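Local structure of methanogen homoaconitase large subunit (Methanocaldococcus jannaschii, 4KP2) at residues H144-G148 with T248-L252; E243-Y249 with K267-V273; D223-T227 with T324-S329; T23-L29 with I170-T175. The protein catalyses, as the large subunit of a [4Fe-4S] hydro-lyase, the reversible dehydration of (R)-homocitrate to cis-homoaconitate and its rehydration to homoisocitrate. All blocks are in the same frame, centred on the assembly; numbering follows the deposited sequence.

Interaction 1: H144-G148 with T248-L252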
loop_
_atom_site.group_PDB
_atom_site.type_symbol
_atom_site.label_atom_id
_atom_site.label_comp_id
_atom_site.label_asym_id
_atom_site.label_seq_id
_atom_site.Cartn_x
_atom_site.Cartn_y
_atom_site.Cartn_z
ATOM N N HIS A 144 14.396 -13.048 17.034
ATOM C CA HIS A 144 13.865 -14.320 17.514
ATOM C C HIS A 144 14.618 -14.859 18.726
ATOM O O HIS A 144 14.467 -16.026 19.092
ATOM C CB HIS A 144 13.877 -15.349 16.384
ATOM C CG HIS A 144 13.294 -14.835 15.104
ATOM N ND1 HIS A 144 11.943 -14.613 14.940
ATOM C CD2 HIS A 144 13.878 -14.493 13.934
ATOM C CE1 HIS A 144 11.722 -14.159 13.720
ATOM N NE2 HIS A 144 12.877 -14.076 13.087
ATOM N N GLY A 145 15.426 -14.007 19.345
ATOM C CA GLY A 145 16.108 -14.364 20.573
ATOM C C GLY A 145 15.194 -14.138 21.760
ATOM O O GLY A 145 15.535 -14.468 22.896
ATOM N N ALA A 146 14.022 -13.571 21.490
ATOM C CA ALA A 146 13.032 -13.312 22.524
ATOM C C ALA A 146 12.316 -14.599 22.920
ATOM O O ALA A 146 11.624 -14.650 23.938
ATOM C CB ALA A 146 12.033 -12.274 22.048
ATOM N N PHE A 147 12.486 -15.633 22.103
ATOM C CA PHE A 147 11.906 -16.941 22.377
ATOM C C PHE A 147 12.875 -17.803 23.175
ATOM O O PHE A 147 12.535 -18.908 23.598
ATOM C CB PHE A 147 11.540 -17.646 21.071
ATOM C CG PHE A 147 10.366 -17.038 20.363
ATOM C CD1 PHE A 147 10.532 -15.955 19.515
ATOM C CD2 PHE A 147 9.093 -17.551 20.543
ATOM C CE1 PHE A 147 9.450 -15.394 18.863
ATOM C CE2 PHE A 147 8.007 -16.997 19.895
ATOM C CZ PHE A 147 8.185 -15.916 19.053
ATOM N N GLY A 148 14.083 -17.290 23.381
ATOM C CA GLY A 148 15.113 -18.031 24.083
ATOM C C GLY A 148 15.885 -18.920 23.132
ATOM O O GLY A 148 16.366 -19.988 23.508
ATOM N N THR A 248 6.423 -16.538 27.610
ATOM C CA THR A 248 6.824 -17.020 26.295
ATOM C C THR A 248 5.925 -18.167 25.841
ATOM O O THR A 248 5.537 -18.238 24.674
ATOM C CB THR A 248 8.293 -17.490 26.290
ATOM O OG1 THR A 248 9.138 -16.436 26.767
ATOM C CG2 THR A 248 8.727 -17.885 24.886
ATOM N N TYR A 249 5.589 -19.058 26.769
ATOM C CA TYR A 249 4.739 -20.201 26.452
ATOM C C TYR A 249 3.296 -19.775 26.185
ATOM O O TYR A 249 2.606 -20.384 25.368
ATOM C CB TYR A 249 4.779 -21.238 27.576
ATOM C CG TYR A 249 6.164 -21.759 27.886
ATOM C CD1 TYR A 249 6.925 -22.387 26.909
ATOM C CD2 TYR A 249 6.704 -21.638 29.159
ATOM C CE1 TYR A 249 8.191 -22.868 27.189
ATOM C CE2 TYR A 249 7.967 -22.114 29.450
ATOM C CZ TYR A 249 8.707 -22.730 28.462
ATOM O OH TYR A 249 9.965 -23.208 28.748
ATOM N N ASP A 250 2.849 -18.730 26.875
ATOM C CA ASP A 250 1.492 -18.221 26.699
ATOM C C ASP A 250 1.297 -17.659 25.296
ATOM O O ASP A 250 0.212 -17.756 24.723
ATOM C CB ASP A 250 1.177 -17.149 27.744
ATOM C CG ASP A 250 1.110 -17.707 29.152
ATOM O OD1 ASP A 250 0.771 -18.900 29.305
ATOM O OD2 ASP A 250 1.393 -16.953 30.106
ATOM N N TYR A 251 2.355 -17.069 24.750
ATOM C CA TYR A 251 2.325 -16.525 23.400
ATOM C C TYR A 251 2.246 -17.645 22.370
ATOM O O TYR A 251 1.645 -17.486 21.308
ATOM C CB TYR A 251 3.566 -15.669 23.151
ATOM C CG TYR A 251 3.688 -15.142 21.739
ATOM C CD1 TYR A 251 2.996 -14.007 21.337
ATOM C CD2 TYR A 251 4.507 -15.773 20.808
ATOM C CE1 TYR A 251 3.108 -13.521 20.048
ATOM C CE2 TYR A 251 4.624 -15.295 19.520
ATOM C CZ TYR A 251 3.924 -14.168 19.144
ATOM O OH TYR A 251 4.041 -13.691 17.860
ATOM N N LEU A 252 2.856 -18.781 22.694
ATOM C CA LEU A 252 2.859 -19.928 21.796
ATOM C C LEU A 252 1.523 -20.662 21.842
ATOM O O LEU A 252 1.267 -21.554 21.033
ATOM C CB LEU A 252 4.007 -20.879 22.142
ATOM C CG LEU A 252 5.408 -20.266 22.087
ATOM C CD1 LEU A 252 6.465 -21.304 22.424
ATOM C CD2 LEU A 252 5.668 -19.654 20.721
#

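Interaction 2: E243-Y249 with K267-V273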
loop_
_atom_site.group_PDB
_atom_site.type_symbol
_atom_site.label_atom_id
_atom_site.label_comp_id
_atom_site.label_asym_id
_atom_site.label_seq_id
_atom_site.Cartn_x
_atom_site.Cartn_y
_atom_site.Cartn_z
ATOM N N GLU A 243 15.741 -14.948 28.133
ATOM C CA GLU A 243 15.385 -16.215 28.759
ATOM C C GLU A 243 13.889 -16.498 28.653
ATOM O O GLU A 243 13.061 -15.623 28.907
ATOM C CB GLU A 243 15.823 -16.214 30.224
ATOM C CG GLU A 243 15.607 -17.530 30.952
ATOM C CD GLU A 243 16.129 -17.495 32.374
ATOM O OE1 GLU A 243 17.364 -17.435 32.553
ATOM O OE2 GLU A 243 15.303 -17.519 33.310
ATOM N N ALA A 244 13.554 -17.727 28.272
ATOM C CA ALA A 244 12.165 -18.122 28.077
ATOM C C ALA A 244 11.468 -18.405 29.403
ATOM O O ALA A 244 12.041 -19.024 30.299
ATOM C CB ALA A 244 12.085 -19.337 27.168
ATOM N N ASP A 245 10.226 -17.948 29.520
ATOM C CA ASP A 245 9.444 -18.166 30.728
ATOM C C ASP A 245 7.991 -18.467 30.383
ATOM O O ASP A 245 7.665 -18.745 29.231
ATOM C CB ASP A 245 9.525 -16.947 31.646
ATOM C CG ASP A 245 8.893 -15.714 31.034
ATOM O OD1 ASP A 245 8.832 -15.629 29.790
ATOM O OD2 ASP A 245 8.457 -14.827 31.800
ATOM N N GLU A 246 7.124 -18.402 31.389
ATOM C CA GLU A 246 5.706 -18.700 31.210
ATOM C C GLU A 246 5.034 -17.762 30.211
ATOM O O GLU A 246 4.120 -18.165 29.491
ATOM C CB GLU A 246 4.973 -18.645 32.551
ATOM C CG GLU A 246 4.577 -20.007 33.100
ATOM C CD GLU A 246 5.773 -20.867 33.461
ATOM O OE1 GLU A 246 6.846 -20.304 33.766
ATOM O OE2 GLU A 246 5.637 -22.109 33.442
ATOM N N ILE A 247 5.489 -16.515 30.175
ATOM C CA ILE A 247 4.948 -15.530 29.244
ATOM C C ILE A 247 5.252 -15.942 27.808
ATOM O O ILE A 247 4.439 -15.736 26.904
ATOM C CB ILE A 247 5.518 -14.126 29.519
ATOM C CG1 ILE A 247 5.219 -13.709 30.960
ATOM C CG2 ILE A 247 4.946 -13.109 28.541
ATOM C CD1 ILE A 247 5.684 -12.313 31.299
ATOM N N THR A 248 6.423 -16.538 27.610
ATOM C CA THR A 248 6.824 -17.020 26.295
ATOM C C THR A 248 5.925 -18.167 25.841
ATOM O O THR A 248 5.537 -18.238 24.674
ATOM C CB THR A 248 8.293 -17.490 26.290
ATOM O OG1 THR A 248 9.138 -16.436 26.767
ATOM C CG2 THR A 248 8.727 -17.885 24.886
ATOM N N TYR A 249 5.589 -19.058 26.769
ATOM C CA TYR A 249 4.739 -20.201 26.452
ATOM C C TYR A 249 3.296 -19.775 26.185
ATOM O O TYR A 249 2.606 -20.384 25.368
ATOM C CB TYR A 249 4.779 -21.238 27.576
ATOM C CG TYR A 249 6.164 -21.759 27.886
ATOM C CD1 TYR A 249 6.925 -22.387 26.909
ATOM C CD2 TYR A 249 6.704 -21.638 29.159
ATOM C CE1 TYR A 249 8.191 -22.868 27.189
ATOM C CE2 TYR A 249 7.967 -22.114 29.450
ATOM C CZ TYR A 249 8.707 -22.730 28.462
ATOM O OH TYR A 249 9.965 -23.208 28.748
ATOM N N LYS A 267 8.681 -27.200 28.371
ATOM C CA LYS A 267 9.238 -26.848 29.671
ATOM C C LYS A 267 10.255 -27.879 30.146
ATOM O O LYS A 267 11.073 -27.594 31.020
ATOM C CB LYS A 267 8.131 -26.683 30.712
ATOM C CG LYS A 267 7.228 -25.487 30.474
ATOM C CD LYS A 267 6.244 -25.315 31.618
ATOM C CE LYS A 267 6.970 -25.085 32.933
ATOM N NZ LYS A 267 7.833 -23.872 32.884
ATOM N N LYS A 268 10.205 -29.076 29.569
ATOM C CA LYS A 268 11.159 -30.118 29.926
ATOM C C LYS A 268 12.514 -29.831 29.289
ATOM O O LYS A 268 13.521 -30.444 29.641
ATOM C CB LYS A 268 10.654 -31.497 29.498
ATOM C CG LYS A 268 10.940 -31.849 28.052
ATOM C CD LYS A 268 10.679 -33.323 27.795
ATOM C CE LYS A 268 11.072 -33.712 26.382
ATOM N NZ LYS A 268 10.891 -35.170 26.137
ATOM N N GLU A 269 12.528 -28.892 28.349
ATOM C CA GLU A 269 13.760 -28.477 27.695
ATOM C C GLU A 269 14.043 -27.009 27.992
ATOM O O GLU A 269 14.833 -26.369 27.297
ATOM C CB GLU A 269 13.665 -28.700 26.186
ATOM C CG GLU A 269 13.313 -30.126 25.789
ATOM C CD GLU A 269 14.393 -31.125 26.158
ATOM O OE1 GLU A 269 15.570 -30.721 26.273
ATOM O OE2 GLU A 269 14.064 -32.317 26.334
ATOM N N ARG A 270 13.395 -26.486 29.027
ATOM C CA ARG A 270 13.566 -25.091 29.418
ATOM C C ARG A 270 14.983 -24.821 29.913
ATOM O O ARG A 270 15.537 -25.592 30.697
ATOM C CB ARG A 270 12.548 -24.709 30.496
ATOM C CG ARG A 270 12.689 -23.284 31.011
ATOM C CD ARG A 270 11.591 -22.940 32.005
ATOM N NE ARG A 270 11.760 -21.603 32.568
ATOM C CZ ARG A 270 10.903 -21.029 33.405
ATOM N NH1 ARG A 270 9.804 -21.674 33.781
ATOM N NH2 ARG A 270 11.142 -19.810 33.867
ATOM N N ILE A 271 15.564 -23.719 29.447
ATOM C CA ILE A 271 16.916 -23.342 29.836
ATOM C C ILE A 271 16.922 -22.083 30.699
ATOM O O ILE A 271 16.485 -21.017 30.265
ATOM C CB ILE A 271 17.812 -23.123 28.606
ATOM C CG1 ILE A 271 17.946 -24.424 27.810
ATOM C CG2 ILE A 271 19.181 -22.615 29.030
ATOM C CD1 ILE A 271 18.876 -24.322 26.623
ATOM N N THR A 272 17.423 -22.216 31.922
ATOM C CA THR A 272 17.450 -21.109 32.871
ATOM C C THR A 272 18.889 -20.735 33.214
ATOM O O THR A 272 19.788 -21.572 33.138
ATOM C CB THR A 272 16.699 -21.477 34.163
ATOM O OG1 THR A 272 15.523 -22.229 33.837
ATOM C CG2 THR A 272 16.303 -20.228 34.937
ATOM N N VAL A 273 19.102 -19.478 33.589
ATOM C CA VAL A 273 20.432 -18.991 33.942
ATOM C C VAL A 273 20.480 -18.479 35.379
ATOM O O VAL A 273 19.658 -17.658 35.784
ATOM C CB VAL A 273 20.881 -17.857 33.000
ATOM C CG1 VAL A 273 22.169 -17.218 33.501
ATOM C CG2 VAL A 273 21.050 -18.381 31.584
#

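Interaction 3: D223-T227 with T324-S329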
loop_
_atom_site.group_PDB
_atom_site.type_symbol
_atom_site.label_atom_id
_atom_site.label_comp_id
_atom_site.label_asym_id
_atom_site.label_seq_id
_atom_site.Cartn_x
_atom_site.Cartn_y
_atom_site.Cartn_z
ATOM N N ASP A 223 5.575 -8.927 22.978
ATOM C CA ASP A 223 5.633 -7.751 22.113
ATOM C C ASP A 223 6.786 -6.841 22.521
ATOM O O ASP A 223 7.367 -6.146 21.687
ATOM C CB ASP A 223 4.312 -6.976 22.155
ATOM C CG ASP A 223 3.154 -7.766 21.574
ATOM O OD1 ASP A 223 3.406 -8.731 20.823
ATOM O OD2 ASP A 223 1.989 -7.418 21.864
ATOM N N GLY A 224 7.112 -6.851 23.809
ATOM C CA GLY A 224 8.214 -6.057 24.320
ATOM C C GLY A 224 9.549 -6.754 24.149
ATOM O O GLY A 224 10.559 -6.119 23.839
ATOM N N ARG A 225 9.554 -8.068 24.348
ATOM C CA ARG A 225 10.775 -8.857 24.227
ATOM C C ARG A 225 11.247 -8.938 22.779
ATOM O O ARG A 225 12.447 -9.007 22.511
ATOM C CB ARG A 225 10.566 -10.258 24.802
ATOM C CG ARG A 225 10.255 -10.263 26.287
ATOM C CD ARG A 225 10.103 -11.674 26.820
ATOM N NE ARG A 225 9.810 -11.676 28.249
ATOM C CZ ARG A 225 9.647 -12.777 28.975
ATOM N NH1 ARG A 225 9.748 -13.970 28.405
ATOM N NH2 ARG A 225 9.383 -12.685 30.271
ATOM N N LEU A 226 10.295 -8.928 21.851
ATOM C CA LEU A 226 10.614 -8.915 20.429
ATOM C C LEU A 226 11.325 -7.622 20.049
ATOM O O LEU A 226 12.227 -7.621 19.211
ATOM C CB LEU A 226 9.345 -9.074 19.590
ATOM C CG LEU A 226 9.088 -10.449 18.970
ATOM C CD1 LEU A 226 9.042 -11.531 20.036
ATOM C CD2 LEU A 226 7.800 -10.433 18.162
ATOM N N THR A 227 10.911 -6.524 20.671
ATOM C CA THR A 227 11.490 -5.215 20.393
ATOM C C THR A 227 12.930 -5.120 20.889
ATOM O O THR A 227 13.803 -4.595 20.196
ATOM C CB THR A 227 10.658 -4.090 21.037
ATOM O OG1 THR A 227 9.314 -4.146 20.546
ATOM C CG2 THR A 227 11.255 -2.729 20.714
ATOM N N THR A 324 9.813 -3.938 14.569
ATOM C CA THR A 324 10.009 -3.436 15.922
ATOM C C THR A 324 8.679 -3.065 16.568
ATOM O O THR A 324 8.403 -3.446 17.706
ATOM C CB THR A 324 10.920 -2.197 15.927
ATOM O OG1 THR A 324 10.140 -1.029 15.646
ATOM C CG2 THR A 324 12.015 -2.339 14.883
ATOM N N ASN A 325 7.858 -2.319 15.833
ATOM C CA ASN A 325 6.587 -1.834 16.357
ATOM C C ASN A 325 5.456 -1.871 15.335
ATOM O O ASN A 325 4.919 -0.831 14.957
ATOM C CB ASN A 325 6.744 -0.413 16.900
ATOM C CG ASN A 325 7.618 -0.353 18.136
ATOM O OD1 ASN A 325 8.576 0.414 18.194
ATOM N ND2 ASN A 325 7.290 -1.168 19.133
ATOM N N GLY A 326 5.092 -3.071 14.897
ATOM C CA GLY A 326 4.023 -3.226 13.929
ATOM C C GLY A 326 2.946 -4.185 14.392
ATOM O O GLY A 326 2.009 -4.485 13.653
ATOM N N ARG A 327 3.079 -4.668 15.622
ATOM C CA ARG A 327 2.129 -5.625 16.170
ATOM C C ARG A 327 0.853 -4.947 16.660
ATOM O O ARG A 327 0.706 -3.730 16.551
ATOM C CB ARG A 327 2.780 -6.442 17.288
ATOM C CG ARG A 327 3.793 -7.456 16.782
ATOM C CD ARG A 327 4.717 -7.923 17.890
ATOM N NE ARG A 327 5.643 -6.871 18.302
ATOM C CZ ARG A 327 6.810 -6.632 17.711
ATOM N NH1 ARG A 327 7.195 -7.370 16.678
ATOM N NH2 ARG A 327 7.592 -5.656 18.150
ATOM N N LEU A 328 -0.063 -5.748 17.196
ATOM C CA LEU A 328 -1.372 -5.264 17.621
ATOM C C LEU A 328 -1.265 -4.196 18.707
ATOM O O LEU A 328 -1.922 -3.157 18.632
ATOM C CB LEU A 328 -2.224 -6.428 18.131
ATOM C CG LEU A 328 -3.685 -6.497 17.679
ATOM C CD1 LEU A 328 -4.448 -7.508 18.518
ATOM C CD2 LEU A 328 -4.353 -5.134 17.743
ATOM N N SER A 329 -0.441 -4.466 19.715
ATOM C CA SER A 329 -0.281 -3.560 20.846
ATOM C C SER A 329 0.238 -2.194 20.408
ATOM O O SER A 329 -0.138 -1.168 20.975
ATOM C CB SER A 329 0.663 -4.170 21.882
ATOM O OG SER A 329 1.935 -4.439 21.318
#

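Interaction 4: T23-L29 with I170-T175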
loop_
_atom_site.group_PDB
_atom_site.type_symbol
_atom_site.label_atom_id
_atom_site.label_comp_id
_atom_site.label_asym_id
_atom_site.label_seq_id
_atom_site.Cartn_x
_atom_site.Cartn_y
_atom_site.Cartn_z
ATOM N N THR A 23 26.681 -18.679 30.344
ATOM C CA THR A 23 25.695 -17.742 29.825
ATOM C C THR A 23 24.547 -18.469 29.136
ATOM O O THR A 23 24.609 -19.679 28.910
ATOM C CB THR A 23 26.330 -16.751 28.835
ATOM O OG1 THR A 23 26.796 -17.458 27.678
ATOM C CG2 THR A 23 27.499 -16.026 29.485
ATOM N N LEU A 24 23.499 -17.722 28.808
ATOM C CA LEU A 24 22.332 -18.285 28.142
ATOM C C LEU A 24 22.698 -18.817 26.763
ATOM O O LEU A 24 22.296 -19.917 26.386
ATOM C CB LEU A 24 21.224 -17.238 28.030
ATOM C CG LEU A 24 19.917 -17.697 27.382
ATOM C CD1 LEU A 24 19.369 -18.923 28.092
ATOM C CD2 LEU A 24 18.903 -16.569 27.402
ATOM N N VAL A 25 23.463 -18.028 26.017
ATOM C CA VAL A 25 23.925 -18.425 24.691
ATOM C C VAL A 25 24.746 -19.711 24.757
ATOM O O VAL A 25 24.546 -20.625 23.956
ATOM C CB VAL A 25 24.758 -17.309 24.032
ATOM C CG1 VAL A 25 25.492 -17.835 22.809
ATOM C CG2 VAL A 25 23.865 -16.134 23.664
ATOM N N GLU A 26 25.656 -19.779 25.723
ATOM C CA GLU A 26 26.484 -20.964 25.913
ATOM C C GLU A 26 25.643 -22.196 26.232
ATOM O O GLU A 26 25.958 -23.299 25.791
ATOM C CB GLU A 26 27.517 -20.732 27.018
ATOM C CG GLU A 26 28.672 -19.837 26.609
ATOM C CD GLU A 26 29.662 -19.618 27.735
ATOM O OE1 GLU A 26 29.348 -19.993 28.884
ATOM O OE2 GLU A 26 30.754 -19.074 27.470
ATOM N N LYS A 27 24.574 -22.002 26.998
ATOM C CA LYS A 27 23.686 -23.104 27.350
ATOM C C LYS A 27 22.835 -23.549 26.167
ATOM O O LYS A 27 22.562 -24.738 26.004
ATOM C CB LYS A 27 22.789 -22.727 28.530
ATOM C CG LYS A 27 23.494 -22.748 29.873
ATOM C CD LYS A 27 22.496 -22.679 31.015
ATOM C CE LYS A 27 23.184 -22.881 32.354
ATOM N NZ LYS A 27 22.210 -22.934 33.476
ATOM N N ILE A 28 22.417 -22.592 25.346
ATOM C CA ILE A 28 21.607 -22.893 24.170
ATOM C C ILE A 28 22.414 -23.671 23.134
ATOM O O ILE A 28 21.938 -24.660 22.575
ATOM C CB ILE A 28 21.045 -21.609 23.527
ATOM C CG1 ILE A 28 20.042 -20.936 24.465
ATOM C CG2 ILE A 28 20.374 -21.921 22.202
ATOM C CD1 ILE A 28 19.569 -19.580 23.980
ATOM N N LEU A 29 23.641 -23.223 22.891
ATOM C CA LEU A 29 24.497 -23.840 21.885
ATOM C C LEU A 29 25.013 -25.209 22.320
ATOM O O LEU A 29 25.205 -26.098 21.492
ATOM C CB LEU A 29 25.669 -22.918 21.544
ATOM C CG LEU A 29 25.304 -21.579 20.899
ATOM C CD1 LEU A 29 26.554 -20.765 20.622
ATOM C CD2 LEU A 29 24.518 -21.807 19.620
ATOM N N ILE A 170 29.918 -21.256 13.287
ATOM C CA ILE A 170 29.982 -19.989 14.001
ATOM C C ILE A 170 30.890 -20.088 15.217
ATOM O O ILE A 170 31.224 -21.182 15.674
ATOM C CB ILE A 170 28.594 -19.540 14.480
ATOM C CG1 ILE A 170 28.046 -20.532 15.507
ATOM C CG2 ILE A 170 27.640 -19.387 13.304
ATOM C CD1 ILE A 170 26.763 -20.090 16.157
ATOM N N LYS A 171 31.289 -18.933 15.735
ATOM C CA LYS A 171 32.083 -18.875 16.951
ATOM C C LYS A 171 31.188 -18.442 18.103
ATOM O O LYS A 171 30.495 -17.429 18.006
ATOM C CB LYS A 171 33.238 -17.889 16.786
ATOM C CG LYS A 171 34.170 -17.821 17.983
ATOM C CD LYS A 171 35.272 -16.783 17.794
ATOM C CE LYS A 171 36.286 -17.200 16.731
ATOM N NZ LYS A 171 35.877 -16.842 15.340
ATOM N N VAL A 172 31.197 -19.219 19.185
ATOM C CA VAL A 172 30.387 -18.905 20.358
ATOM C C VAL A 172 30.766 -17.538 20.913
ATOM O O VAL A 172 31.889 -17.338 21.376
ATOM C CB VAL A 172 30.539 -19.965 21.460
ATOM C CG1 VAL A 172 29.662 -19.614 22.655
ATOM C CG2 VAL A 172 30.189 -21.342 20.925
ATOM N N PRO A 173 29.821 -16.590 20.860
ATOM C CA PRO A 173 30.081 -15.189 21.200
ATOM C C PRO A 173 30.156 -14.946 22.699
ATOM O O PRO A 173 29.660 -15.749 23.489
ATOM C CB PRO A 173 28.861 -14.472 20.624
ATOM C CG PRO A 173 27.768 -15.477 20.744
ATOM C CD PRO A 173 28.412 -16.815 20.486
ATOM N N LYS A 174 30.787 -13.839 23.079
ATOM C CA LYS A 174 30.772 -13.389 24.461
ATOM C C LYS A 174 29.420 -12.745 24.730
ATOM O O LYS A 174 28.699 -12.393 23.795
ATOM C CB LYS A 174 31.905 -12.393 24.712
ATOM C CG LYS A 174 33.294 -12.971 24.485
ATOM C CD LYS A 174 34.373 -11.913 24.651
ATOM C CE LYS A 174 35.760 -12.490 24.414
ATOM N NZ LYS A 174 36.817 -11.446 24.523
ATOM N N THR A 175 29.072 -12.594 26.002
ATOM C CA THR A 175 27.750 -12.092 26.356
ATOM C C THR A 175 27.785 -10.849 27.238
ATOM O O THR A 175 28.250 -10.892 28.376
ATOM C CB THR A 175 26.911 -13.173 27.058
ATOM O OG1 THR A 175 26.669 -14.257 26.152
ATOM C CG2 THR A 175 25.583 -12.598 27.516
#

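Interaction 1: H144-G148 with T248-L252
In the first parallel sheet of this aconitase-family subunit, Phe147, in the loop between strands 133-136 and 150-153, packs against Tyr251 and Leu252 on helix 246-254. The contact is buried and apolar, and its weight falls on one ring. With CG beside the backbone N (chi1 -71°), Phe147 carries the far end of its ring to the helix although its CB does not point there. Tyr251 CE2 lies near the ring plane, 3.6 Å from Phe147 CZ; the two rings meet obliquely, with centroids 5.8 Å apart and planes at 62°. Ala124 and Val128 also touch Phe147, while Tyr251 sends its hydroxyl to a weak bond with Ala124 O. An alanine at Phe147 is likely to leave Tyr251 and Leu252 without their aromatic neighbour and open a gap between loop and helix. Thr248, one helical turn earlier, turns its methyl to the loop backbone, CG2 lying 4.1 Å from Phe147 O, while its OG1 bonds to Asp245. Leu252 also comes to the Phe147 ring edge in its plane, its CD2 methyl 3.6 Å from Phe147 CE2.

Interaction 2: E243-Y249 with K267-V273
Lys267 lies over one face of the Tyr249 ring, its CG 4.0 Å from the ring centroid and 27° off the normal, a CH-pi contact that illustrates how a lysine can serve an aromatic ring and a carboxylate at once. Beyond CG the chain bends twice and curls back to Glu246, where NZ meets OE2 at 2.9 Å on the syn side of the carboxylate. Arg270 instead runs extended from CG to NE, passing the Tyr249 hydroxyl, with OH 3.5 Å from Arg270 CB. Its guanidinium is turned 53° from the Glu246 carboxylate, and the second salt bridge, NH1 to Glu246 OE1 at 3.3 Å, is a weak hydrogen bond. The backbone of Asp245, the N-cap of helix 246-254, lies over one face of this guanidinium. Farther along, the extended Glu243 side chain crosses Thr272 and Val273 obliquely and accepts from Val273 N, 2.9 Å from OE1, the donor standing above the carboxylate plane. A leucine in place of Glu243 would probably leave Val273 N without this acceptor and free the 267-273 loop to shift at that point. Lys267 and Arg270 share one carboxylate, so Glu246 is the centre of a salt-bridge network, with Lys267 the closer partner, and both cations probably help keep it ionised at this partly exposed edge.

Interaction 3: D223-T227 with T324-S329
Arg327, at the N-cap position of helix 328-338, folds its side chain against Asp223, Leu226 and Thr227 on one side of helix 222-230. A bend at chi3 (-70°) brings its guanidinium beside Leu226, whose CB lies over one face and whose CD2 is 3.5 Å from Arg327 NH1. Asp223 and Arg327 run side by side with opposite senses, their carboxylate and guanidinium planes 27° apart. The ion pair between Asp223 OD1 and Arg327 NE is long, at 3.8 Å, and the nearer approach is that of OD1 to the CD methylene. The other carboxylate oxygen is gripped more closely: Ser329 OG, held between its own backbone N and carbonyl carbon (chi1 59°), donates to Asp223 OD2 at 3.0 Å from above the carboxylate plane. Thr227 OG1 sits near the guanidinium plane at its edge, 3.3 Å from Arg327 NH2. In the same hydroxyl's reach is Asp223 O, one turn back in the helix, at 3.0 Å. Arg327 NH1 looks elsewhere, to Gln121 OE1 and to Cys323 O, which ties the arginine to the backbone of a predicted ligand of the iron-sulfur cluster. The contact thus joins helix 222-230 to the turn that leads from strand 317-320, the middle strand of a parallel sheet, into helix 328-338, while Arg225 on the same helix reaches away to helix 246-254.

Interaction 4: T23-L29 with I170-T175
Leu29, Thr175 and Val172 carry this packing of helix 24-33 against the broken strand 167-180, a plain case of a helix laid on the mixed sheet. Leu29 and Val172 lie alongside one another, pointing opposite ways: the CD1 methyl of Leu29 lies 3.7 Å from Val172 CG2 and nearly as close to CG1, so one leucine branch touches both valine methyls. Beside them Val25 points CG1 at the ring of Pro173, 3.9 Å from its CD, where the strand is interrupted. Thr175 meets Thr23 tip to tip at the start of the helix, its CB 3.8 Å from Thr23 CG2. Thr23 is the N-cap, and chi1 of 65° sets OG1 between its backbone N and carbonyl carbon, where it accepts from Glu26 N at 3.2 Å. Glu26 returns the favour weakly, OE1 to Thr23 N, completing a capping box. Phe150 of the neighbouring parallel sheet touches Val25, Leu29 and Pro173 as well. Apart from the two threonine hydroxyls, the touching atoms are aliphatic carbons, which implies that helix and strand are held together by the burial of methyl and methylene groups, while the capping box fixes the first turn and Glu26 OE2 reaches to Ala39 N.

From the N terminus, interaction 4 closes first, bringing helix 24-33 onto strand 167-180 across 140 residues. Before that loop is complete, interaction 1 opens at 144-148, so the two cross; it ends on helix 246-254. Interaction 3 starts at helix 222-230, inside the span of interaction 1, and runs on to 324-329, so these two cross as well. Interaction 2 is short-range and nests within the loop of interaction 3, sharing Thr248 and Tyr249 with interaction 1. Arg225 joins interactions 2 and 3 by meeting Asp245, in a salt bridge modelled too short for its exact geometry to be trusted, and Lys27 links interactions 2 and 4 by a probable hydrogen bond to Thr272 O. Together they connect the N-terminal helix and mixed sheet to the loop of the predicted cluster ligand Cys323.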